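3-oxoacyl-[acyl-carrier-protein] synthase, mitochondrial (Arabidopsis thaliana, PDB 2IX4) catalyses the condensation steps of mitochondrial fatty acid synthesis, extending acyl chains by two carbons taken from malonyl-ACP. Local coordinates at residues 4-9 / 101-106. Sequence-based numbering, arbitrary orientation.
Sequences VVTGLG and RDAEWL
In the thiolase fold of this ketosynthase, a Schellman-capped helix end, with D102 and A103, docks against segment 4-9 of strand 3-12, where it meets T6, G7 and L8. The Schellman assignment rests on E104, the C-prime residue with positive phi, and on the weak bond from E104 N to R101 O. One hydrogen bond joins the two segments: L8 N donates to D102 OD2 over 2.8 Å, nearly straight at 158°, entering the anti lone pair of the carboxylate. D102 CG stands anti to its backbone N (chi1 -173°), which puts CG near the strand, 3.8 Å from L8 N. The carboxylate oxygen OD2 of D102 also lies 3.4 Å from G7 CA. The same OD2 is hydrogen-bonded to Y271 OH, while OD1 forms a salt bridge with K269. Two polar groups besides the L8 amide therefore hold the carboxylate, and the lysine probably favours its charged form. G7 is where the backbones come closest, its CA lying 4.2 Å from A103 CA. G7 has no side chain, and its CA packs directly on the methyl of A103, 3.8 Å from A103 CB. A103 directs this methyl at the strand, with CB 3.4 Å from T6 O; it also touches V256 of strand 251-259, which pairs with this strand. T6 OG1, hydrogen-bonded to E258, passes 3.8 Å from A103 CB. Beside the methyl, A103 CA reaches T6 O at 3.2 Å in a CA-H...O contact bent to 131° at the hydrogen.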
ATOM      1  N   VAL A   4      -2.215  22.307   5.677  1.00 21.25           N
ATOM      2  CA  VAL A   4      -2.747  23.052   4.538  1.00 21.28           C
ATOM      3  C   VAL A   4      -2.175  22.557   3.207  1.00 21.20           C
ATOM      4  O   VAL A   4      -1.156  21.864   3.174  1.00 21.32           O
ATOM      5  CB  VAL A   4      -2.537  24.592   4.674  1.00 21.27           C
ATOM      6  CG1 VAL A   4      -3.285  25.141   5.880  1.00 21.32           C
ATOM      7  CG2 VAL A   4      -1.055  24.955   4.726  1.00 21.17           C
ATOM      8  N   VAL A   5      -2.847  22.920   2.118  1.00 20.93           N
ATOM      9  CA  VAL A   5      -2.443  22.524   0.777  1.00 20.55           C
ATOM     10  C   VAL A   5      -1.803  23.728   0.099  1.00 20.39           C
ATOM     11  O   VAL A   5      -2.427  24.786  -0.008  1.00 20.35           O
ATOM     12  CB  VAL A   5      -3.651  22.029  -0.050  1.00 20.50           C
ATOM     13  CG1 VAL A   5      -3.207  21.597  -1.441  1.00 20.38           C
ATOM     14  CG2 VAL A   5      -4.357  20.880   0.664  1.00 20.59           C
ATOM     15  N   THR A   6      -0.560  23.565  -0.353  1.00 20.14           N
ATOM     16  CA  THR A   6       0.201  24.670  -0.938  1.00 19.86           C
ATOM     17  C   THR A   6       0.611  24.434  -2.393  1.00 19.74           C
ATOM     18  O   THR A   6       1.153  25.328  -3.039  1.00 19.54           O
ATOM     19  CB  THR A   6       1.461  25.005  -0.097  1.00 19.91           C
ATOM     20  OG1 THR A   6       2.226  23.815   0.129  1.00 19.90           O
ATOM     21  CG2 THR A   6       1.075  25.615   1.239  1.00 20.19           C
ATOM     22  N   GLY A   7       0.346  23.236  -2.909  1.00 19.64           N
ATOM     23  CA  GLY A   7       0.684  22.911  -4.291  1.00 19.41           C
ATOM     24  C   GLY A   7      -0.215  21.838  -4.865  1.00 19.49           C
ATOM     25  O   GLY A   7      -0.554  20.879  -4.175  1.00 19.20           O
ATOM     26  N   LEU A   8      -0.602  22.013  -6.127  1.00 19.65           N
ATOM     27  CA  LEU A   8      -1.446  21.046  -6.830  1.00 19.72           C
ATOM     28  C   LEU A   8      -0.776  20.591  -8.125  1.00 20.05           C
ATOM     29  O   LEU A   8      -0.163  21.393  -8.834  1.00 19.75           O
ATOM     30  CB  LEU A   8      -2.825  21.644  -7.139  1.00 19.74           C
ATOM     31  CG  LEU A   8      -3.704  22.235  -6.026  1.00 19.29           C
ATOM     32  CD1 LEU A   8      -4.939  22.884  -6.623  1.00 18.97           C
ATOM     33  CD2 LEU A   8      -4.111  21.192  -5.003  1.00 18.97           C
ATOM     34  N   GLY A   9      -0.896  19.299  -8.428  1.00 20.05           N
ATOM     35  CA  GLY A   9      -0.315  18.745  -9.648  1.00 20.35           C
ATOM     36  C   GLY A   9      -1.088  17.533 -10.118  1.00 20.61           C
ATOM     37  O   GLY A   9      -1.496  16.704  -9.306  1.00 20.51           O
ATOM     38  N   ARG A 101       6.533  22.734  -7.811  1.00 20.80           N
ATOM     39  CA  ARG A 101       6.826  24.034  -8.419  1.00 21.27           C
ATOM     40  C   ARG A 101       5.714  25.040  -8.122  1.00 21.24           C
ATOM     41  O   ARG A 101       5.983  26.218  -7.888  1.00 21.09           O
ATOM     42  CB  ARG A 101       7.089  23.892  -9.919  1.00 21.49           C
ATOM     43  CG  ARG A 101       8.399  23.174 -10.204  1.00 22.65           C
ATOM     44  CD  ARG A 101       8.727  23.081 -11.679  1.00 25.21           C
ATOM     45  NE  ARG A 101       9.893  22.223 -11.889  1.00 26.96           N
ATOM     46  CZ  ARG A 101      11.158  22.638 -11.853  1.00 28.66           C
ATOM     47  NH1 ARG A 101      11.451  23.916 -11.634  1.00 28.88           N
ATOM     48  NH2 ARG A 101      12.140  21.767 -12.048  1.00 29.71           N
ATOM     49  N   ASP A 102       4.473  24.552  -8.107  1.00 21.32           N
ATOM     50  CA  ASP A 102       3.309  25.330  -7.671  1.00 21.45           C
ATOM     51  C   ASP A 102       3.477  25.805  -6.221  1.00 21.48           C
ATOM     52  O   ASP A 102       3.217  26.970  -5.908  1.00 21.58           O
ATOM     53  CB  ASP A 102       2.036  24.487  -7.822  1.00 21.31           C
ATOM     54  CG  ASP A 102       0.761  25.269  -7.540  1.00 21.63           C
ATOM     55  OD1 ASP A 102       0.712  26.488  -7.809  1.00 21.21           O
ATOM     56  OD2 ASP A 102      -0.211  24.643  -7.070  1.00 21.35           O
ATOM     57  N   ALA A 103       3.929  24.898  -5.355  1.00 21.50           N
ATOM     58  CA  ALA A 103       4.187  25.195  -3.942  1.00 21.57           C
ATOM     59  C   ALA A 103       5.489  25.966  -3.719  1.00 21.82           C
ATOM     60  O   ALA A 103       5.759  26.426  -2.604  1.00 21.92           O
ATOM     61  CB  ALA A 103       4.195  23.904  -3.130  1.00 21.49           C
ATOM     62  N   GLU A 104       6.283  26.107  -4.780  1.00 21.89           N
ATOM     63  CA  GLU A 104       7.624  26.696  -4.705  1.00 22.20           C
ATOM     64  C   GLU A 104       8.465  25.993  -3.634  1.00 21.91           C
ATOM     65  O   GLU A 104       9.181  26.630  -2.859  1.00 21.78           O
ATOM     66  CB  GLU A 104       7.560  28.217  -4.491  1.00 22.41           C
ATOM     67  CG  GLU A 104       6.790  28.950  -5.585  1.00 24.16           C
ATOM     68  CD  GLU A 104       6.968  30.458  -5.555  1.00 27.32           C
ATOM     69  OE1 GLU A 104       7.512  30.998  -4.564  1.00 28.38           O
ATOM     70  OE2 GLU A 104       6.554  31.110  -6.538  1.00 29.12           O
ATOM     71  N   TRP A 105       8.354  24.666  -3.603  1.00 21.67           N
ATOM     72  CA  TRP A 105       9.071  23.850  -2.634  1.00 21.59           C
ATOM     73  C   TRP A 105      10.077  22.925  -3.313  1.00 21.70           C
ATOM     74  O   TRP A 105       9.786  21.766  -3.604  1.00 21.60           O
ATOM     75  CB  TRP A 105       8.103  23.049  -1.749  1.00 21.34           C
ATOM     76  CG  TRP A 105       8.789  22.410  -0.570  1.00 21.11           C
ATOM     77  CD1 TRP A 105       8.983  21.075  -0.353  1.00 21.21           C
ATOM     78  CD2 TRP A 105       9.393  23.089   0.541  1.00 20.67           C
ATOM     79  NE1 TRP A 105       9.661  20.881   0.830  1.00 21.25           N
ATOM     80  CE2 TRP A 105       9.925  22.100   1.397  1.00 20.24           C
ATOM     81  CE3 TRP A 105       9.530  24.440   0.899  1.00 20.78           C
ATOM     82  CZ2 TRP A 105      10.580  22.414   2.592  1.00 20.33           C
ATOM     83  CZ3 TRP A 105      10.189  24.755   2.088  1.00 20.56           C
ATOM     84  CH2 TRP A 105      10.703  23.743   2.919  1.00 20.35           C
ATOM     85  N   LEU A 106      11.265  23.462  -3.565  1.00 21.91           N
ATOM     86  CA  LEU A 106      12.377  22.683  -4.083  1.00 22.29           C
ATOM     87  C   LEU A 106      13.593  22.970  -3.201  1.00 22.27           C
ATOM     88  O   LEU A 106      14.548  23.609  -3.649  1.00 22.11           O
ATOM     89  CB  LEU A 106      12.649  23.044  -5.553  1.00 22.60           C
ATOM     90  CG  LEU A 106      11.508  22.796  -6.553  1.00 23.38           C
ATOM     91  CD1 LEU A 106      11.698  23.612  -7.830  1.00 24.49           C
ATOM     92  CD2 LEU A 106      11.349  21.312  -6.871  1.00 24.43           C
TER